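Local structure of probable fumarate reductase Ifc3 (Shewanella frigidimarina, 1QO8) at residues N168-K173 against E209-G214; V184-E189 against G233-R238; I201-I206 against V505-T510; T205-Q210 against T548-R553. The protein catalyses in vitro the essentially one-way reduction of fumarate to succinate, using one FAD and four covalently bound c-type hemes in each subunit. All coordinates share one frame; numbering follows the deposited sequence.

How the contacts relate
Helix 201-220 runs through three of the four contacts, and its neighbour in the chain, helix 184-194, provides the fourth. Contacts 1 and 4 are buried, whereas contacts 2 and 3 are only partly so. Chemistry changes with place. Contact 4, where the helix crosses helix 543-563 beside the FAD pocket, is an apolar core with waters along one flank, and contact 3, which shares Ile206 with it, is held by van der Waals contact with no hydrogen bond across. Contact 1 adds a serine bond and a water at a kink. Contact 2, reaching toward the surface, relies on arginines. Contacts 1 and 2 are joined by a probable hydrogen bond from Ala169 N to Arg238 O.

Contact 1 of 4, residues N168-K173 against E209-G214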
# COMPACT_ATOMS: atom_id res chain seq x y z
N ASN A 168 -20.82 -19.37 -0.23
CA ASN A 168 -20.36 -20.34 -1.21
C ASN A 168 -19.80 -21.58 -0.55
O ASN A 168 -19.13 -21.56 0.48
CB ASN A 168 -19.29 -19.68 -2.14
CG ASN A 168 -19.91 -18.66 -3.05
OD1 ASN A 168 -21.14 -18.68 -3.29
ND2 ASN A 168 -19.21 -17.68 -3.61
N ALA A 169 -20.23 -22.74 -1.04
CA ALA A 169 -19.60 -24.01 -0.61
C ALA A 169 -19.76 -25.03 -1.75
O ALA A 169 -20.62 -24.92 -2.63
CB ALA A 169 -20.22 -24.54 0.66
N VAL A 170 -18.90 -26.02 -1.79
CA VAL A 170 -18.90 -27.04 -2.82
C VAL A 170 -19.08 -28.39 -2.10
O VAL A 170 -18.35 -28.58 -1.15
CB VAL A 170 -17.60 -27.09 -3.63
CG1 VAL A 170 -16.31 -27.11 -2.84
CG2 VAL A 170 -17.62 -28.41 -4.45
N GLY A 171 -19.94 -29.26 -2.62
CA GLY A 171 -20.12 -30.57 -2.01
C GLY A 171 -21.14 -30.57 -0.90
O GLY A 171 -21.01 -31.36 0.04
N THR A 172 -22.16 -29.73 -0.92
CA THR A 172 -23.08 -29.77 0.24
C THR A 172 -24.27 -30.65 -0.07
O THR A 172 -24.67 -31.00 -1.19
CB THR A 172 -23.57 -28.37 0.65
OG1 THR A 172 -24.35 -27.87 -0.44
CG2 THR A 172 -22.40 -27.45 0.96
N LYS A 173 -24.98 -30.98 1.00
CA LYS A 173 -26.25 -31.71 0.81
C LYS A 173 -27.25 -30.78 0.13
O LYS A 173 -28.14 -31.32 -0.56
CB LYS A 173 -26.67 -32.25 2.15
CG LYS A 173 -27.14 -31.21 3.14
CD LYS A 173 -27.70 -31.88 4.38
CE LYS A 173 -28.22 -30.93 5.42
NZ LYS A 173 -29.59 -30.43 5.17
N GLU A 209 -12.03 -26.46 -0.01
CA GLU A 209 -12.07 -27.77 0.59
C GLU A 209 -12.91 -27.83 1.85
O GLU A 209 -13.44 -28.89 2.14
CB GLU A 209 -10.65 -28.22 0.93
CG GLU A 209 -9.98 -28.74 -0.36
CD GLU A 209 -8.52 -29.08 -0.11
OE1 GLU A 209 -7.95 -28.74 0.94
OE2 GLU A 209 -7.94 -29.72 -1.02
N GLN A 210 -13.01 -26.76 2.61
CA GLN A 210 -13.60 -26.75 3.93
C GLN A 210 -14.91 -25.99 4.01
O GLN A 210 -15.47 -25.75 5.08
CB GLN A 210 -12.55 -26.13 4.89
CG GLN A 210 -11.55 -27.22 5.28
CD GLN A 210 -10.33 -26.71 5.99
OE1 GLN A 210 -9.22 -27.13 5.68
NE2 GLN A 210 -10.46 -25.84 7.00
N SER A 211 -15.41 -25.52 2.91
CA SER A 211 -16.61 -24.73 2.76
C SER A 211 -17.84 -25.54 3.10
O SER A 211 -18.63 -24.95 3.86
CB SER A 211 -16.69 -24.12 1.37
OG SER A 211 -16.67 -25.03 0.29
N ALA A 212 -17.99 -26.80 2.65
CA ALA A 212 -19.15 -27.59 3.08
C ALA A 212 -19.19 -27.85 4.58
O ALA A 212 -20.19 -27.71 5.29
CB ALA A 212 -19.12 -28.99 2.39
N ASP A 213 -18.05 -28.22 5.15
CA ASP A 213 -17.84 -28.35 6.59
C ASP A 213 -18.22 -27.06 7.30
O ASP A 213 -18.92 -27.21 8.28
CB ASP A 213 -16.38 -28.67 6.90
CG ASP A 213 -16.30 -29.74 7.97
OD1 ASP A 213 -17.27 -30.41 8.39
OD2 ASP A 213 -15.13 -29.94 8.34
N GLY A 214 -17.84 -25.88 6.81
CA GLY A 214 -18.32 -24.64 7.43
C GLY A 214 -19.84 -24.46 7.40
O GLY A 214 -20.37 -23.95 8.39
O HOH W 1 -16.24 -28.16 0.52
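A single direct hydrogen bond ties loop 168-173 to helical residues 209-214. Val170 N donates to Ser211 OG over 3.2 Å, somewhat bent at 149°. The hydroxyl stands between the backbone N and carbonyl carbon of its own residue (chi1 58°), where it can also bond Ala208 O, so loop and preceding helical turn both hold it. A water makes the second polar link. It can donate a hydrogen bond to Val170 O at 2.7 Å and accepts from Ala212 N at 3.1 Å, an amide that has no bond to the turn before.

Van der Waals contacts fill in around these bonds. Ala169 CB rests on the backbone of Ser211, 3.6 Å from its C, and Ala212 CB comes within 3.6 Å of Val170 O. Thr172 CG2 lies alongside, 3.9 Å from Ala212 CB, while its OG1 turns off to cap Gln175 N and to bond His240. Asn168 sends its amide away from the helix, to Gly541, Asn543 and Thr239, near Gly542, a probable succinate-binding residue. Here a loop ending in a threonine N-cap meets a helix kink through serine and water, beside the probable succinate site of the FAD-binding domain.

Contact 2 of 4, residues V184-E189 against G233-R238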
# COMPACT_ATOMS: atom_id res chain seq x y z
N VAL A 184 -14.61 -29.28 -6.34
CA VAL A 184 -13.69 -28.40 -5.64
C VAL A 184 -12.83 -27.60 -6.61
O VAL A 184 -12.63 -26.40 -6.40
CB VAL A 184 -12.82 -29.22 -4.69
CG1 VAL A 184 -11.63 -28.40 -4.18
CG2 VAL A 184 -13.62 -29.68 -3.49
N GLU A 185 -12.38 -28.20 -7.71
CA GLU A 185 -11.52 -27.55 -8.67
C GLU A 185 -12.32 -26.47 -9.36
O GLU A 185 -11.72 -25.48 -9.73
CB GLU A 185 -10.87 -28.50 -9.70
CG GLU A 185 -11.65 -29.79 -9.95
CD GLU A 185 -11.58 -30.74 -8.76
OE1 GLU A 185 -10.49 -31.21 -8.38
OE2 GLU A 185 -12.63 -31.01 -8.15
N TRP A 186 -13.62 -26.65 -9.58
CA TRP A 186 -14.43 -25.60 -10.18
C TRP A 186 -14.52 -24.38 -9.27
O TRP A 186 -14.41 -23.23 -9.71
CB TRP A 186 -15.78 -26.20 -10.53
CG TRP A 186 -15.70 -27.21 -11.66
CD1 TRP A 186 -14.62 -27.57 -12.40
CD2 TRP A 186 -16.81 -27.95 -12.19
NE1 TRP A 186 -14.95 -28.51 -13.33
CE2 TRP A 186 -16.30 -28.75 -13.23
CE3 TRP A 186 -18.16 -28.05 -11.86
CZ2 TRP A 186 -17.11 -29.65 -13.95
CZ3 TRP A 186 -18.96 -28.92 -12.58
CH2 TRP A 186 -18.43 -29.71 -13.62
N PHE A 187 -14.79 -24.65 -8.00
CA PHE A 187 -14.79 -23.57 -6.98
C PHE A 187 -13.45 -22.83 -7.00
O PHE A 187 -13.35 -21.60 -6.99
CB PHE A 187 -15.05 -24.20 -5.59
CG PHE A 187 -15.23 -23.25 -4.44
CD1 PHE A 187 -14.25 -22.35 -4.08
CD2 PHE A 187 -16.40 -23.22 -3.72
CE1 PHE A 187 -14.41 -21.46 -3.03
CE2 PHE A 187 -16.59 -22.33 -2.66
CZ PHE A 187 -15.60 -21.42 -2.32
N ILE A 188 -12.36 -23.61 -6.95
CA ILE A 188 -11.01 -23.06 -6.98
C ILE A 188 -10.73 -22.24 -8.19
O ILE A 188 -10.46 -21.03 -8.02
CB ILE A 188 -9.95 -24.14 -6.74
CG1 ILE A 188 -10.13 -24.65 -5.30
CG2 ILE A 188 -8.51 -23.69 -6.93
CD1 ILE A 188 -9.45 -26.01 -5.12
N GLU A 189 -10.95 -22.76 -9.41
CA GLU A 189 -10.75 -22.00 -10.62
C GLU A 189 -11.63 -20.76 -10.73
O GLU A 189 -11.26 -19.70 -11.27
CB GLU A 189 -11.13 -22.91 -11.81
CG GLU A 189 -10.29 -24.14 -12.04
CD GLU A 189 -10.80 -25.03 -13.17
OE1 GLU A 189 -11.66 -24.66 -14.02
OE2 GLU A 189 -10.29 -26.17 -13.21
N GLY A 233 -19.89 -15.07 -11.34
CA GLY A 233 -18.57 -15.65 -11.41
C GLY A 233 -18.59 -17.13 -11.09
O GLY A 233 -17.56 -17.80 -11.17
N ALA A 234 -19.75 -17.64 -10.66
CA ALA A 234 -19.76 -19.07 -10.32
C ALA A 234 -20.36 -19.81 -11.54
O ALA A 234 -21.29 -19.29 -12.18
CB ALA A 234 -20.60 -19.33 -9.11
N ARG A 235 -19.82 -21.00 -11.78
CA ARG A 235 -20.24 -21.66 -13.01
C ARG A 235 -21.42 -22.58 -12.73
O ARG A 235 -22.12 -22.95 -13.65
CB ARG A 235 -19.03 -22.40 -13.61
CG ARG A 235 -18.75 -23.71 -12.96
CD ARG A 235 -17.52 -24.42 -13.54
NE ARG A 235 -16.34 -23.58 -13.34
CZ ARG A 235 -15.09 -23.94 -13.65
NH1 ARG A 235 -14.90 -25.16 -14.16
NH2 ARG A 235 -14.04 -23.15 -13.47
N VAL A 236 -21.66 -23.00 -11.50
CA VAL A 236 -22.86 -23.67 -11.03
C VAL A 236 -23.33 -23.02 -9.72
O VAL A 236 -22.69 -22.08 -9.16
CB VAL A 236 -22.65 -25.16 -10.78
CG1 VAL A 236 -24.04 -25.83 -10.65
CG2 VAL A 236 -22.00 -26.00 -11.88
N ASP A 237 -24.49 -23.44 -9.22
CA ASP A 237 -25.16 -22.83 -8.09
C ASP A 237 -24.45 -23.29 -6.82
O ASP A 237 -24.33 -24.49 -6.69
CB ASP A 237 -26.61 -23.34 -8.01
CG ASP A 237 -27.46 -22.88 -9.16
OD1 ASP A 237 -26.94 -22.57 -10.25
OD2 ASP A 237 -28.69 -22.85 -8.89
N ARG A 238 -23.91 -22.38 -6.04
CA ARG A 238 -23.08 -22.78 -4.87
C ARG A 238 -23.34 -21.92 -3.65
O ARG A 238 -22.77 -22.01 -2.58
CB ARG A 238 -21.67 -22.33 -5.32
CG ARG A 238 -20.60 -23.36 -5.10
CD ARG A 238 -19.27 -22.79 -5.61
NE ARG A 238 -18.82 -23.69 -6.66
CZ ARG A 238 -18.40 -23.15 -7.82
NH1 ARG A 238 -18.34 -21.85 -8.06
NH2 ARG A 238 -18.06 -24.02 -8.76
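From CB, Arg235 sets out toward helix 184-194, and its chain carries it across the indole of Trp186. CD lies over one face of that ring, 3.6 Å above the plane and offset toward the rim, in a CH-pi contact. A bend at chi3 (61°) then turns the head so that the guanidinium lies nearly flat on the indole, planes 26° apart. NE passes Trp186 CB at 3.9 Å and forms a salt bridge with Asp190. CZ sits off-centre, 4.2 Å from the centroid of the five-membered ring, a cation-pi contact. At the tip, NH1 presses within 3.0 Å of Trp186 CD1, and NH2 donates to Glu189 OE1 over 2.9 Å at 160°. NH1 adds a longer bond of 3.3 Å to the same Glu189 OE1, so one oxygen is gripped end-on. An alanine in place of Arg235 would probably loosen the loop, its indole stack and both carboxylate pairings lost. Arg238 works deeper, its guanidinium face over Phe187 CA at 3.7 Å and its ends paired with Asp182 and Asp190. The loop, between strands 227-229 and 239-241, thus lies against helix 184-194, whose Phe187 and Ile188 also pack on Ala208 of helix 201-220.

Contact 3 of 4, residues I201-I206 against V505-T510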
# COMPACT_ATOMS: atom_id res chain seq x y z
N ILE A 201 -3.31 -19.26 -4.05
CA ILE A 201 -3.92 -20.51 -4.47
C ILE A 201 -4.04 -21.47 -3.31
O ILE A 201 -4.99 -22.25 -3.32
CB ILE A 201 -3.25 -21.19 -5.68
CG1 ILE A 201 -3.98 -22.45 -6.13
CG2 ILE A 201 -1.80 -21.59 -5.36
CD1 ILE A 201 -5.21 -22.32 -6.97
N LYS A 202 -3.14 -21.42 -2.33
CA LYS A 202 -3.25 -22.27 -1.18
C LYS A 202 -4.42 -21.87 -0.27
O LYS A 202 -5.06 -22.74 0.33
CB LYS A 202 -1.94 -22.28 -0.38
CG LYS A 202 -0.72 -22.43 -1.26
CD LYS A 202 0.57 -21.88 -0.69
CE LYS A 202 0.49 -20.59 0.10
NZ LYS A 202 1.64 -19.69 -0.27
N LEU A 203 -4.65 -20.55 -0.19
CA LEU A 203 -5.75 -20.13 0.71
C LEU A 203 -7.06 -20.51 0.02
O LEU A 203 -7.98 -21.03 0.66
CB LEU A 203 -5.58 -18.65 1.00
CG LEU A 203 -4.33 -18.17 1.73
CD1 LEU A 203 -4.44 -16.67 1.96
CD2 LEU A 203 -4.15 -18.91 3.06
N VAL A 204 -7.11 -20.34 -1.31
CA VAL A 204 -8.28 -20.66 -2.11
C VAL A 204 -8.66 -22.12 -2.03
O VAL A 204 -9.87 -22.42 -1.97
CB VAL A 204 -8.14 -20.21 -3.58
CG1 VAL A 204 -9.36 -20.47 -4.42
CG2 VAL A 204 -7.91 -18.68 -3.54
N THR A 205 -7.65 -23.00 -2.11
CA THR A 205 -7.86 -24.44 -1.97
C THR A 205 -8.47 -24.84 -0.64
O THR A 205 -9.44 -25.60 -0.60
CB THR A 205 -6.49 -25.17 -2.22
OG1 THR A 205 -6.12 -24.83 -3.57
CG2 THR A 205 -6.60 -26.67 -2.09
N ILE A 206 -7.96 -24.37 0.47
CA ILE A 206 -8.57 -24.54 1.79
C ILE A 206 -9.98 -23.97 1.89
O ILE A 206 -10.87 -24.63 2.47
CB ILE A 206 -7.69 -23.88 2.86
CG1 ILE A 206 -6.40 -24.75 2.91
CG2 ILE A 206 -8.35 -23.75 4.21
CD1 ILE A 206 -5.40 -24.34 3.95
N VAL A 505 -3.86 -7.97 5.92
CA VAL A 505 -2.71 -8.57 6.67
C VAL A 505 -2.33 -9.83 5.96
O VAL A 505 -3.20 -10.63 5.57
CB VAL A 505 -3.37 -8.66 8.04
CG1 VAL A 505 -3.68 -10.06 8.58
CG2 VAL A 505 -2.90 -7.59 8.95
N ALA A 506 -1.04 -10.08 5.71
CA ALA A 506 -0.65 -11.37 5.17
C ALA A 506 -0.78 -12.49 6.20
O ALA A 506 -0.40 -12.46 7.38
CB ALA A 506 0.80 -11.35 4.67
N ILE A 507 -1.17 -13.60 5.63
CA ILE A 507 -1.48 -14.82 6.40
C ILE A 507 -0.88 -16.04 5.76
O ILE A 507 -0.69 -15.98 4.54
CB ILE A 507 -3.01 -14.76 6.51
CG1 ILE A 507 -3.26 -14.56 8.01
CG2 ILE A 507 -3.88 -15.84 5.93
CD1 ILE A 507 -4.14 -13.41 8.31
N ASN A 508 -0.57 -17.07 6.56
CA ASN A 508 -0.31 -18.39 6.00
C ASN A 508 -1.57 -19.22 6.02
O ASN A 508 -2.64 -18.86 6.51
CB ASN A 508 0.79 -19.12 6.82
CG ASN A 508 0.16 -19.74 8.05
OD1 ASN A 508 -0.41 -19.25 9.01
ND2 ASN A 508 0.15 -21.11 7.93
N THR A 509 -1.43 -20.49 5.66
CA THR A 509 -2.53 -21.43 5.68
C THR A 509 -2.98 -21.79 7.06
O THR A 509 -4.13 -22.23 7.11
CB THR A 509 -2.25 -22.71 4.87
OG1 THR A 509 -1.25 -23.46 5.53
CG2 THR A 509 -1.79 -22.28 3.49
N THR A 510 -2.23 -21.55 8.13
CA THR A 510 -2.78 -21.81 9.45
C THR A 510 -3.24 -20.51 10.07
O THR A 510 -3.54 -20.43 11.26
CB THR A 510 -1.74 -22.52 10.36
OG1 THR A 510 -0.56 -21.75 10.25
CG2 THR A 510 -1.53 -23.98 9.91
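Ile201 O is the best-held polar atom here, gripped twice by the same residue. Thr205 N reaches it over 3.0 Å as the ordinary helical bond, and Thr205 OG1 donates to it over 2.8 Å. A chi1 of -61° swings the hydroxyl back to the carbonyl, which it meets from above the plane, 26° out of it. Both bonds stay within helix 201-220 and none crosses to loop 505-510, where a second polar knot forms. Asn508 ND2 donates to Thr510 OG1 over a very short 2.5 Å at 141°, nearly in the amide plane. It also lies 2.4 Å from Thr510 N, and so close an approach of two donors suggests strain or some uncertainty in the local geometry. Asn508 OD1 is bonded to Ser512 N, so the asparagine probably helps to hold the turn.

Van der Waals contact joins helix and loop. Leu203, with CG anti to its carbonyl carbon, forks over the loop. Its CD1 meets Ile507 CG2 at 4.1 Å, the two side chains crossing at about a right angle, and its CD2 lies 3.8 Å from Asn508 O. Thr509 turns its methyl to the helix, CG2 touching Lys202 CB at 3.9 Å, and Ile206 CD1 meets Thr509 CB at 3.7 Å.

The loop leads from strand 489-505 into strand 512-514 and lays Ile507 to Thr509 against the first turns of helix 201-220. Ile206 reaches on to helix 543-563, while Ile201 and Val204 face helix 184-194.

Contact 4 of 4, residues T205-Q210 against T548-R553; sequences TILAEQ and TVVFGR. With FAD (flavin-adenine dinucleotide), chain G.
The wall of the FAD pocket is backed here by a steep helix crossing. Helix 543-563 presents Thr548 to the cofactor, its CG2 3.2 Å from FAD O5', and turns a different face to helix 201-220, with the two short segments crossing at 104°. Val550 is at the centre of the contact. Its chi1 of 165° places CG1 anti to the backbone N and spreads the two methyls over one turn of the partner helix. CG1 faces Ile206, while CG2 rests 3.6 Å from Gln210 O and 4.0 Å from Leu207 CD1. Leu207 reaches it because its CG is anti to the backbone N (chi1 -176°), which brings the branch end nearer than CB. Beside this, Ile206 CG2 touches Phe551 CZ at 3.6 Å, an oblique approach to the ring tip.

An alanine in place of Val550 would remove both methyls and would probably loosen the crossing, since Ile206, Leu207 and Gln210 all lean on them.

Two waters stitch the flank. One accepts from Gln210 NE2 at 2.8 Å and donates to Val550 O at 2.7 Å. The other donates to Gln210 O over 2.9 Å and accepts from Arg553 NH1 over 3.0 Å, while Arg553 also makes a cation-pi contact with Trp217. With no direct hydrogen bond between the segments, side-chain shape probably sets how the helices meet, and water serves the amide and carbonyl of Gln210, the carbonyl of Val550 and the tip of Arg553 at the border of the apolar patch.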
# COMPACT_ATOMS: atom_id res chain seq x y z
N THR A 205 -7.65 -23.00 -2.11
CA THR A 205 -7.86 -24.44 -1.97
C THR A 205 -8.47 -24.84 -0.64
O THR A 205 -9.44 -25.60 -0.60
CB THR A 205 -6.49 -25.17 -2.22
OG1 THR A 205 -6.12 -24.83 -3.57
CG2 THR A 205 -6.60 -26.67 -2.09
N ILE A 206 -7.96 -24.37 0.47
CA ILE A 206 -8.57 -24.54 1.79
C ILE A 206 -9.98 -23.97 1.89
O ILE A 206 -10.87 -24.63 2.47
CB ILE A 206 -7.69 -23.88 2.86
CG1 ILE A 206 -6.40 -24.75 2.91
CG2 ILE A 206 -8.35 -23.75 4.21
CD1 ILE A 206 -5.40 -24.34 3.95
N LEU A 207 -10.14 -22.78 1.33
CA LEU A 207 -11.47 -22.19 1.25
C LEU A 207 -12.43 -23.20 0.58
O LEU A 207 -13.42 -23.56 1.22
CB LEU A 207 -11.52 -20.86 0.48
CG LEU A 207 -12.91 -20.22 0.50
CD1 LEU A 207 -13.28 -19.90 1.94
CD2 LEU A 207 -12.98 -18.94 -0.36
N ALA A 208 -12.10 -23.67 -0.61
CA ALA A 208 -12.93 -24.62 -1.34
C ALA A 208 -13.12 -25.90 -0.53
O ALA A 208 -14.24 -26.36 -0.34
CB ALA A 208 -12.36 -25.01 -2.71
N GLU A 209 -12.03 -26.46 -0.01
CA GLU A 209 -12.07 -27.77 0.59
C GLU A 209 -12.91 -27.83 1.85
O GLU A 209 -13.44 -28.89 2.14
CB GLU A 209 -10.65 -28.22 0.93
CG GLU A 209 -9.98 -28.74 -0.36
CD GLU A 209 -8.52 -29.08 -0.11
OE1 GLU A 209 -7.95 -28.74 0.94
OE2 GLU A 209 -7.94 -29.72 -1.02
N GLN A 210 -13.01 -26.76 2.61
CA GLN A 210 -13.60 -26.75 3.93
C GLN A 210 -14.91 -25.99 4.01
O GLN A 210 -15.47 -25.75 5.08
CB GLN A 210 -12.55 -26.13 4.89
CG GLN A 210 -11.55 -27.22 5.28
CD GLN A 210 -10.33 -26.71 5.99
OE1 GLN A 210 -9.22 -27.13 5.68
NE2 GLN A 210 -10.46 -25.84 7.00
N THR A 548 -14.85 -15.97 6.22
CA THR A 548 -14.95 -15.70 7.67
C THR A 548 -15.24 -17.00 8.42
O THR A 548 -14.66 -17.20 9.50
CB THR A 548 -16.01 -14.65 8.02
OG1 THR A 548 -17.31 -15.21 7.68
CG2 THR A 548 -15.82 -13.36 7.23
N VAL A 549 -15.97 -17.95 7.80
CA VAL A 549 -16.23 -19.18 8.52
C VAL A 549 -14.99 -20.09 8.47
O VAL A 549 -14.49 -20.60 9.48
CB VAL A 549 -17.45 -19.96 7.99
CG1 VAL A 549 -17.61 -21.26 8.74
CG2 VAL A 549 -18.70 -19.08 8.16
N VAL A 550 -14.50 -20.36 7.29
CA VAL A 550 -13.42 -21.32 7.15
C VAL A 550 -12.16 -20.82 7.89
O VAL A 550 -11.51 -21.60 8.57
CB VAL A 550 -13.12 -21.54 5.67
CG1 VAL A 550 -11.79 -22.23 5.45
CG2 VAL A 550 -14.22 -22.34 4.98
N PHE A 551 -11.73 -19.58 7.68
CA PHE A 551 -10.44 -19.18 8.24
C PHE A 551 -10.68 -18.68 9.66
O PHE A 551 -9.76 -18.61 10.48
CB PHE A 551 -9.73 -18.13 7.36
CG PHE A 551 -9.09 -18.81 6.17
CD1 PHE A 551 -7.94 -19.58 6.31
CD2 PHE A 551 -9.68 -18.70 4.91
CE1 PHE A 551 -7.42 -20.26 5.23
CE2 PHE A 551 -9.13 -19.36 3.82
CZ PHE A 551 -8.01 -20.15 3.97
N GLY A 552 -11.90 -18.22 9.97
CA GLY A 552 -12.23 -17.85 11.35
C GLY A 552 -12.04 -19.08 12.23
O GLY A 552 -11.43 -18.95 13.32
N ARG A 553 -12.42 -20.26 11.73
CA ARG A 553 -12.38 -21.46 12.55
C ARG A 553 -10.90 -21.94 12.58
O ARG A 553 -10.46 -22.47 13.58
CB ARG A 553 -13.22 -22.63 12.02
CG ARG A 553 -14.73 -22.36 11.91
CD ARG A 553 -15.45 -23.44 11.13
NE ARG A 553 -15.55 -24.66 11.96
CZ ARG A 553 -15.81 -25.86 11.42
NH1 ARG A 553 -15.99 -26.07 10.10
NH2 ARG A 553 -15.94 -26.89 12.24
PA FAD G . -16.90 -7.81 10.12
O1A FAD G . -18.17 -8.59 10.03
O2A FAD G . -16.84 -6.52 9.72
O5B FAD G . -16.77 -7.60 11.67
C5B FAD G . -15.55 -7.04 12.31
C4B FAD G . -15.90 -6.76 13.86
O4B FAD G . -14.61 -6.20 14.40
C3B FAD G . -16.90 -5.56 14.01
O3B FAD G . -18.09 -5.76 14.63
C2B FAD G . -16.00 -4.33 14.38
O2B FAD G . -16.64 -3.33 15.22
C1B FAD G . -14.99 -5.02 15.22
N9A FAD G . -13.72 -4.29 15.31
C8A FAD G . -13.08 -3.55 14.35
N7A FAD G . -12.03 -2.93 14.81
C5A FAD G . -11.95 -3.27 16.16
C6A FAD G . -11.07 -2.85 17.24
N6A FAD G . -10.06 -2.04 17.09
N1A FAD G . -11.32 -3.45 18.43
C2A FAD G . -12.42 -4.25 18.66
N3A FAD G . -13.29 -4.67 17.72
C4A FAD G . -13.01 -4.12 16.51
N1 FAD G . -19.84 -11.31 1.22
C2 FAD G . -20.25 -12.50 0.88
O2 FAD G . -19.59 -13.47 0.67
N3 FAD G . -21.63 -12.81 0.71
C4 FAD G . -22.51 -11.76 0.95
O4 FAD G . -23.69 -11.94 0.78
C4X FAD G . -22.02 -10.43 1.26
N5 FAD G . -22.88 -9.41 1.43
C5X FAD G . -22.44 -8.18 1.80
C6 FAD G . -23.39 -7.17 1.96
C7 FAD G . -22.99 -5.91 2.35
C7M FAD G . -23.94 -4.78 2.55
C8 FAD G . -21.58 -5.70 2.61
C8M FAD G . -21.13 -4.36 3.10
C9 FAD G . -20.65 -6.70 2.48
C9A FAD G . -21.04 -7.95 2.07
N10 FAD G . -20.17 -9.05 1.87
C10 FAD G . -20.61 -10.25 1.48
C1' FAD G . -18.80 -9.03 2.47
C2' FAD G . -18.79 -9.87 3.79
O2' FAD G . -20.07 -9.49 4.38
C3' FAD G . -17.73 -9.19 4.70
O3' FAD G . -16.44 -9.21 4.08
C4' FAD G . -17.43 -10.20 5.86
O4' FAD G . -18.69 -10.23 6.61
C5' FAD G . -16.36 -9.49 6.77
O5' FAD G . -16.42 -10.33 8.09
P FAD G . -15.43 -10.11 9.24
O1P FAD G . -15.82 -11.15 10.27
O2P FAD G . -14.19 -10.13 8.62
O3P FAD G . -15.66 -8.72 9.61
O HOH W 2 -12.24 -24.21 8.48
O HOH W 3 -15.02 -24.59 7.69